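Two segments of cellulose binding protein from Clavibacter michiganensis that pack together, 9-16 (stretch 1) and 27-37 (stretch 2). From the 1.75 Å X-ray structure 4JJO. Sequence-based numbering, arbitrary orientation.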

# COMPACT_ATOMS: atom_id res chain seq x y z
N HIS A 9 -17.65 8.77 4.34
CA HIS A 9 -17.52 7.44 3.73
C HIS A 9 -17.70 7.44 2.22
O HIS A 9 -18.36 8.32 1.66
N TYR A 10 -17.09 6.45 1.58
CA TYR A 10 -17.23 6.24 0.15
C TYR A 10 -17.06 4.75 -0.14
O TYR A 10 -16.87 3.96 0.78
N SER A 11 -17.15 4.37 -1.41
CA SER A 11 -17.00 2.97 -1.77
C SER A 11 -16.27 2.77 -3.08
O SER A 11 -16.53 3.47 -4.06
N LEU A 12 -15.34 1.82 -3.09
CA LEU A 12 -14.72 1.36 -4.32
C LEU A 12 -15.56 0.25 -4.94
O LEU A 12 -15.27 -0.23 -6.04
N GLY A 13 -16.61 -0.14 -4.22
CA GLY A 13 -17.48 -1.22 -4.65
C GLY A 13 -16.75 -2.55 -4.74
O GLY A 13 -15.84 -2.83 -3.96
N GLN A 14 -17.17 -3.37 -5.69
CA GLN A 14 -16.59 -4.68 -5.91
C GLN A 14 -15.12 -4.57 -6.31
O GLN A 14 -14.30 -5.39 -5.92
N GLY A 15 -14.80 -3.55 -7.10
CA GLY A 15 -13.46 -3.38 -7.60
C GLY A 15 -13.15 -4.37 -8.70
O GLY A 15 -13.97 -5.23 -9.03
N ASN A 16 -11.95 -4.25 -9.27
CA ASN A 16 -11.52 -5.11 -10.36
C ASN A 16 -10.29 -5.92 -9.96
O ASN A 16 -9.84 -5.85 -8.82
N ALA A 27 -6.63 -6.04 -5.28
CA ALA A 27 -8.01 -6.29 -4.90
C ALA A 27 -8.44 -5.36 -3.78
O ALA A 27 -7.63 -4.93 -2.96
N VAL A 28 -9.73 -5.04 -3.76
CA VAL A 28 -10.32 -4.41 -2.59
C VAL A 28 -10.18 -5.42 -1.46
O VAL A 28 -10.48 -6.60 -1.65
N PRO A 29 -9.71 -4.98 -0.28
CA PRO A 29 -9.52 -5.96 0.79
C PRO A 29 -10.80 -6.73 1.10
O PRO A 29 -11.89 -6.16 1.02
N ALA A 30 -10.66 -8.00 1.47
CA ALA A 30 -11.82 -8.87 1.66
C ALA A 30 -12.68 -8.43 2.84
O ALA A 30 -13.89 -8.63 2.84
N ASP A 31 -12.06 -7.83 3.85
CA ASP A 31 -12.81 -7.33 5.00
C ASP A 31 -13.44 -5.97 4.71
O ASP A 31 -14.17 -5.43 5.54
N ARG A 32 -13.14 -5.41 3.54
CA ARG A 32 -13.72 -4.14 3.11
C ARG A 32 -13.31 -3.00 4.04
O ARG A 32 -14.01 -1.98 4.11
N MET A 33 -12.19 -3.16 4.72
CA MET A 33 -11.69 -2.14 5.63
C MET A 33 -10.55 -1.39 4.97
O MET A 33 -9.40 -1.84 5.00
N TYR A 34 -10.87 -0.26 4.37
CA TYR A 34 -9.89 0.55 3.66
C TYR A 34 -10.23 2.02 3.79
O TYR A 34 -11.28 2.37 4.34
N VAL A 35 -9.35 2.88 3.29
CA VAL A 35 -9.51 4.31 3.48
C VAL A 35 -8.78 5.10 2.41
O VAL A 35 -7.76 4.66 1.88
N ALA A 36 -9.34 6.26 2.07
CA ALA A 36 -8.67 7.22 1.21
C ALA A 36 -8.18 8.37 2.08
O ALA A 36 -8.93 8.89 2.91
N VAL A 37 -6.93 8.76 1.89
CA VAL A 37 -6.32 9.78 2.74
C VAL A 37 -6.00 11.04 1.95
O VAL A 37 -5.88 11.01 0.73

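A single direct hydrogen bond joins the two stretches, and it ends on a side-chain hydroxyl: Leu12 N donates to Tyr34 OH (2.9 Å, nearly linear at 172°), while three waters carry the remaining polar links. Tyr34 (chi1 57°, p) points toward stretch 1 and buries the largest area of any residue here. Its hydroxyl also meets water 1 (2.7 Å from Tyr34 OH), which donates to Gly13 O (2.9 Å). Tyr10 (chi1 87°, p) leaves its backbone sideways, but its ring reaches back so that the edge of Tyr34 faces it, offset, with planes at 89° and centroids 5.8 Å apart; Tyr10 CE2 also lies 4.0 Å from Ala36 CB. Leu12 (m, t) fills the space beside these rings, with CG 3.8 Å from Tyr34 CE1 and CB 4.1 Å from Val28 CG2. Val28 (t) points inward, its CG2 4.0 Å from Gly15 CA; a CB on Gly15 would clash with that methyl. Water 2 accepts from Val28 N (3.1 Å) and donates to Gln14 O (3.2 Å) and Asn16 O (2.9 Å). The end of Arg32 (m, m, t) swings nearer: NH1 donates to Pro29 O (2.8 Å) within its own turn, and NH2 donates to water 3 (2.6 Å), which donates to Gln14 O (2.5 Å). The Gln14 and Asn16 side chains point away.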

# COMPACT_ATOMS: atom_id res chain seq x y z
CB HIS A 9 -18.50 6.46 4.37
CG HIS A 9 -19.93 6.89 4.32
ND1 HIS A 9 -20.72 6.73 3.20
CD2 HIS A 9 -20.72 7.47 5.25
CE1 HIS A 9 -21.93 7.19 3.44
NE2 HIS A 9 -21.96 7.65 4.68
CB TYR A 10 -16.19 7.06 -0.62
CG TYR A 10 -14.86 6.36 -0.80
CD1 TYR A 10 -14.38 6.05 -2.06
CD2 TYR A 10 -14.08 6.02 0.30
CE1 TYR A 10 -13.17 5.42 -2.23
CE2 TYR A 10 -12.87 5.39 0.15
CZ TYR A 10 -12.42 5.09 -1.12
OH TYR A 10 -11.20 4.47 -1.29
CB SER A 11 -18.38 2.30 -1.86
OG SER A 11 -18.25 0.89 -1.83
CB LEU A 12 -13.31 0.83 -4.04
CG LEU A 12 -12.28 1.88 -3.64
CD1 LEU A 12 -10.96 1.22 -3.28
CD2 LEU A 12 -12.09 2.89 -4.76
CB GLN A 14 -17.36 -5.41 -7.01
CG GLN A 14 -16.89 -6.83 -7.25
CD GLN A 14 -17.78 -7.58 -8.22
OE1 GLN A 14 -17.90 -8.80 -8.13
NE2 GLN A 14 -18.40 -6.86 -9.15
CB ASN A 16 -11.22 -4.26 -11.60
CG ASN A 16 -10.24 -3.14 -11.31
OD1 ASN A 16 -9.03 -3.33 -11.41
ND2 ASN A 16 -10.77 -1.98 -10.95
CB ALA A 27 -8.16 -7.73 -4.44
CB VAL A 28 -11.81 -4.10 -2.81
CG1 VAL A 28 -12.47 -3.66 -1.52
CG2 VAL A 28 -11.98 -3.03 -3.88
CB PRO A 29 -9.08 -5.12 1.99
CG PRO A 29 -9.40 -3.70 1.64
CD PRO A 29 -9.35 -3.62 0.14
CB ALA A 30 -11.37 -10.31 1.82
CB ASP A 31 -11.92 -7.24 6.24
CG ASP A 31 -10.77 -6.26 6.07
OD1 ASP A 31 -10.74 -5.54 5.06
OD2 ASP A 31 -9.89 -6.22 6.96
CB ARG A 32 -15.24 -4.24 3.04
CG ARG A 32 -15.74 -5.22 2.00
CD ARG A 32 -15.02 -4.96 0.70
NE ARG A 32 -15.60 -5.69 -0.43
CZ ARG A 32 -14.92 -6.48 -1.25
NH1 ARG A 32 -13.62 -6.68 -1.08
NH2 ARG A 32 -15.54 -7.09 -2.25
CB MET A 33 -11.24 -2.77 6.95
CG MET A 33 -12.35 -3.47 7.72
SD MET A 33 -13.68 -2.35 8.22
CE MET A 33 -14.85 -3.50 8.92
CB TYR A 34 -9.81 0.15 2.19
CG TYR A 34 -11.13 0.23 1.45
CD1 TYR A 34 -11.51 1.40 0.81
CD2 TYR A 34 -11.98 -0.86 1.38
CE1 TYR A 34 -12.71 1.48 0.13
CE2 TYR A 34 -13.18 -0.79 0.70
CZ TYR A 34 -13.54 0.38 0.08
OH TYR A 34 -14.73 0.45 -0.60
CB VAL A 35 -8.96 4.74 4.86
CG1 VAL A 35 -7.47 4.45 4.95
CG2 VAL A 35 -9.25 6.21 5.13
CB ALA A 36 -9.61 7.73 0.14
CB VAL A 37 -5.03 9.26 3.41
CG1 VAL A 37 -5.35 8.12 4.36
CG2 VAL A 37 -4.01 8.83 2.36
O HOH W 1 -15.98 -1.82 -1.27
O HOH W 2 -11.17 -5.99 -6.30
O HOH W 3 -14.18 -7.40 -4.43